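PDB 3QH4: esterase LipW from Mycobacterium marinum, which probably hydrolyses ester bonds, as an esterase of the alpha/beta hydrolase fold with strict substrate selectivity. Local coordinates for residues A[75-80]-A[143-148]. Residues are numbered along the deposited sequence; the frame is centred on the assembly and turned at random.
Sequences VRIYRA and LTWVVG
Ile77 and Trp145 meet where the C-terminal part of strand 72-79 faces the end of helix 134-148, and the backbones stay well apart: the closest CA atoms, those of Ile77 and Val146, are 10.3 Å from each other. Side chains must bridge that gap, and Trp145 does so from the helix. With its CG anti to the backbone N (chi1 175°), the indole reaches out to the strand and leads with its six-membered ring. Ile77 comes from the opposite direction, and its CD1 lies 4.0 Å from Trp145 CH2, in the ring plane, so the methyl abuts the edge of the indole and not a face. Val75, two residues earlier on the same side of the strand, brings CG2 obliquely to within 4.3 Å of Trp145 CZ3. This is helix-on-sheet packing of the alpha/beta hydrolase fold, here at the antiparallel margin of the sheet, where strand 72-79 lies between strands 59-66 and 118-122. Trp145 also touches Val65 of strand 59-66, an outermost strand of the sheet, while Val146 rests on Val120. Past Ile77, the guanidinium of Arg79 has Ile77 CG2 3.6 Å above its plane, toward the rim, and its NH2 hydrogen-bonds to Leu153 O.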
ATOM      1  N   VAL A  75       9.785   1.830 -12.222  1.00  8.04           N
ATOM      2  CA  VAL A  75       9.951   2.070 -10.796  1.00  7.40           C
ATOM      3  C   VAL A  75      10.275   3.535 -10.578  1.00  7.72           C
ATOM      4  O   VAL A  75      10.770   4.228 -11.486  1.00  8.68           O
ATOM      5  CB  VAL A  75      11.047   1.175 -10.149  1.00  6.85           C
ATOM      6  CG1 VAL A  75      10.616  -0.317 -10.132  1.00  6.89           C
ATOM      7  CG2 VAL A  75      12.416   1.370 -10.843  1.00  6.30           C
ATOM      8  N   ARG A  76       9.964   4.017  -9.381  1.00  7.39           N
ATOM      9  CA  ARG A  76      10.443   5.330  -8.949  1.00  7.31           C
ATOM     10  C   ARG A  76      11.312   5.121  -7.721  1.00  8.14           C
ATOM     11  O   ARG A  76      10.900   4.485  -6.754  1.00  7.22           O
ATOM     12  CB  ARG A  76       9.283   6.282  -8.647  1.00  7.32           C
ATOM     13  CG  ARG A  76       9.771   7.685  -8.198  1.00  6.61           C
ATOM     14  CD  ARG A  76       8.672   8.729  -8.345  1.00  7.43           C
ATOM     15  NE  ARG A  76       8.288   8.920  -9.749  1.00  8.59           N
ATOM     16  CZ  ARG A  76       7.165   9.505 -10.152  1.00  9.78           C
ATOM     17  NH1 ARG A  76       6.269   9.966  -9.269  1.00  8.94           N
ATOM     18  NH2 ARG A  76       6.939   9.636 -11.468  1.00 13.86           N
ATOM     19  N   ILE A  77      12.520   5.666  -7.767  1.00  8.06           N
ATOM     20  CA  ILE A  77      13.455   5.449  -6.676  1.00  8.25           C
ATOM     21  C   ILE A  77      13.631   6.748  -5.897  1.00  8.43           C
ATOM     22  O   ILE A  77      13.986   7.787  -6.480  1.00  8.30           O
ATOM     23  CB  ILE A  77      14.809   4.915  -7.184  1.00  9.01           C
ATOM     24  CG1 ILE A  77      14.588   3.682  -8.069  1.00 10.33           C
ATOM     25  CG2 ILE A  77      15.731   4.542  -5.999  1.00  9.09           C
ATOM     26  CD1 ILE A  77      15.844   3.214  -8.799  1.00 15.90           C
ATOM     27  N   TYR A  78      13.407   6.655  -4.585  1.00  8.51           N
ATOM     28  CA  TYR A  78      13.526   7.793  -3.671  1.00  8.61           C
ATOM     29  C   TYR A  78      14.737   7.555  -2.802  1.00  9.59           C
ATOM     30  O   TYR A  78      14.893   6.464  -2.261  1.00  9.82           O
ATOM     31  CB  TYR A  78      12.270   7.878  -2.783  1.00  7.89           C
ATOM     32  CG  TYR A  78      10.963   7.999  -3.528  1.00  7.80           C
ATOM     33  CD1 TYR A  78      10.371   6.881  -4.130  1.00  6.91           C
ATOM     34  CD2 TYR A  78      10.297   9.219  -3.592  1.00  7.12           C
ATOM     35  CE1 TYR A  78       9.163   6.991  -4.787  1.00  6.68           C
ATOM     36  CE2 TYR A  78       9.087   9.351  -4.237  1.00  7.30           C
ATOM     37  CZ  TYR A  78       8.527   8.226  -4.834  1.00  5.85           C
ATOM     38  OH  TYR A  78       7.335   8.354  -5.462  1.00  5.66           O
ATOM     39  N   ARG A  79      15.644   8.539  -2.697  1.00 10.22           N
ATOM     40  CA  ARG A  79      16.823   8.327  -1.867  1.00 11.40           C
ATOM     41  C   ARG A  79      16.945   9.480  -0.855  1.00 12.76           C
ATOM     42  O   ARG A  79      17.067  10.663  -1.233  1.00 13.84           O
ATOM     43  CB  ARG A  79      18.095   8.164  -2.708  1.00 11.70           C
ATOM     44  CG  ARG A  79      18.088   6.942  -3.660  1.00 11.57           C
ATOM     45  CD  ARG A  79      19.346   6.938  -4.479  1.00 12.78           C
ATOM     46  NE  ARG A  79      19.619   5.680  -5.163  1.00 14.24           N
ATOM     47  CZ  ARG A  79      19.289   5.431  -6.427  1.00 15.40           C
ATOM     48  NH1 ARG A  79      18.633   6.345  -7.145  1.00 15.14           N
ATOM     49  NH2 ARG A  79      19.599   4.254  -6.976  1.00 15.41           N
ATOM     50  N   ALA A  80      16.906   9.138   0.426  1.00 12.13           N
ATOM     51  CA  ALA A  80      17.058  10.120   1.501  1.00 14.39           C
ATOM     52  C   ALA A  80      18.061   9.660   2.565  1.00 16.16           C
ATOM     53  O   ALA A  80      17.901   9.950   3.786  1.00 18.05           O
ATOM     54  CB  ALA A  80      15.722  10.424   2.131  1.00 13.39           C
ATOM     55  N   LEU A 143      11.555  -6.463  -6.461  1.00  7.54           N
ATOM     56  CA  LEU A 143      12.309  -6.831  -5.258  1.00  8.09           C
ATOM     57  C   LEU A 143      13.602  -7.606  -5.608  1.00  9.13           C
ATOM     58  O   LEU A 143      14.660  -7.329  -5.042  1.00  9.57           O
ATOM     59  CB  LEU A 143      11.447  -7.639  -4.286  1.00  8.67           C
ATOM     60  CG  LEU A 143      12.171  -7.953  -2.955  1.00  9.62           C
ATOM     61  CD1 LEU A 143      11.133  -7.842  -1.843  1.00 13.07           C
ATOM     62  CD2 LEU A 143      12.803  -9.324  -3.005  1.00 15.06           C
ATOM     63  N   THR A 144      13.510  -8.567  -6.528  1.00  8.80           N
ATOM     64  CA  THR A 144      14.700  -9.340  -6.966  1.00 10.32           C
ATOM     65  C   THR A 144      15.775  -8.422  -7.560  1.00 10.72           C
ATOM     66  O   THR A 144      16.976  -8.592  -7.300  1.00 11.53           O
ATOM     67  CB  THR A 144      14.277 -10.449  -7.981  1.00 10.42           C
ATOM     68  OG1 THR A 144      13.368 -11.333  -7.324  1.00 12.79           O
ATOM     69  CG2 THR A 144      15.506 -11.260  -8.481  1.00 14.83           C
ATOM     70  N   TRP A 145      15.327  -7.444  -8.342  1.00 10.24           N
ATOM     71  CA  TRP A 145      16.206  -6.488  -9.004  1.00 11.48           C
ATOM     72  C   TRP A 145      16.890  -5.564  -7.990  1.00 11.47           C
ATOM     73  O   TRP A 145      18.092  -5.272  -8.112  1.00 12.43           O
ATOM     74  CB  TRP A 145      15.373  -5.703 -10.008  1.00 10.98           C
ATOM     75  CG  TRP A 145      16.044  -4.587 -10.725  1.00 13.43           C
ATOM     76  CD1 TRP A 145      16.732  -4.668 -11.913  1.00 13.88           C
ATOM     77  CD2 TRP A 145      16.021  -3.195 -10.369  1.00 14.89           C
ATOM     78  NE1 TRP A 145      17.156  -3.419 -12.299  1.00 14.24           N
ATOM     79  CE2 TRP A 145      16.723  -2.495 -11.386  1.00 15.99           C
ATOM     80  CE3 TRP A 145      15.458  -2.466  -9.307  1.00 13.38           C
ATOM     81  CZ2 TRP A 145      16.901  -1.114 -11.354  1.00 15.53           C
ATOM     82  CZ3 TRP A 145      15.630  -1.107  -9.280  1.00 14.50           C
ATOM     83  CH2 TRP A 145      16.338  -0.434 -10.298  1.00 14.02           C
ATOM     84  N   VAL A 146      16.145  -5.138  -6.968  1.00 10.64           N
ATOM     85  CA  VAL A 146      16.683  -4.313  -5.898  1.00 10.54           C
ATOM     86  C   VAL A 146      17.831  -5.035  -5.208  1.00 11.41           C
ATOM     87  O   VAL A 146      18.892  -4.458  -4.985  1.00 12.13           O
ATOM     88  CB  VAL A 146      15.558  -3.925  -4.885  1.00 10.32           C
ATOM     89  CG1 VAL A 146      16.115  -3.409  -3.583  1.00 10.15           C
ATOM     90  CG2 VAL A 146      14.617  -2.922  -5.555  1.00  8.39           C
ATOM     91  N   VAL A 147      17.627  -6.309  -4.902  1.00 11.42           N
ATOM     92  CA  VAL A 147      18.632  -7.058  -4.174  1.00 12.35           C
ATOM     93  C   VAL A 147      19.787  -7.417  -5.117  1.00 13.16           C
ATOM     94  O   VAL A 147      20.957  -7.241  -4.757  1.00 14.22           O
ATOM     95  CB  VAL A 147      18.004  -8.312  -3.526  1.00 11.85           C
ATOM     96  CG1 VAL A 147      19.087  -9.244  -2.946  1.00 12.49           C
ATOM     97  CG2 VAL A 147      16.991  -7.909  -2.443  1.00 11.95           C
ATOM     98  N   GLY A 148      19.466  -7.849  -6.338  1.00 13.89           N
ATOM     99  CA  GLY A 148      20.505  -8.320  -7.273  1.00 14.95           C
ATOM    100  C   GLY A 148      21.425  -7.189  -7.683  1.00 16.21           C
ATOM    101  O   GLY A 148      22.617  -7.409  -8.007  1.00 17.71           O
TER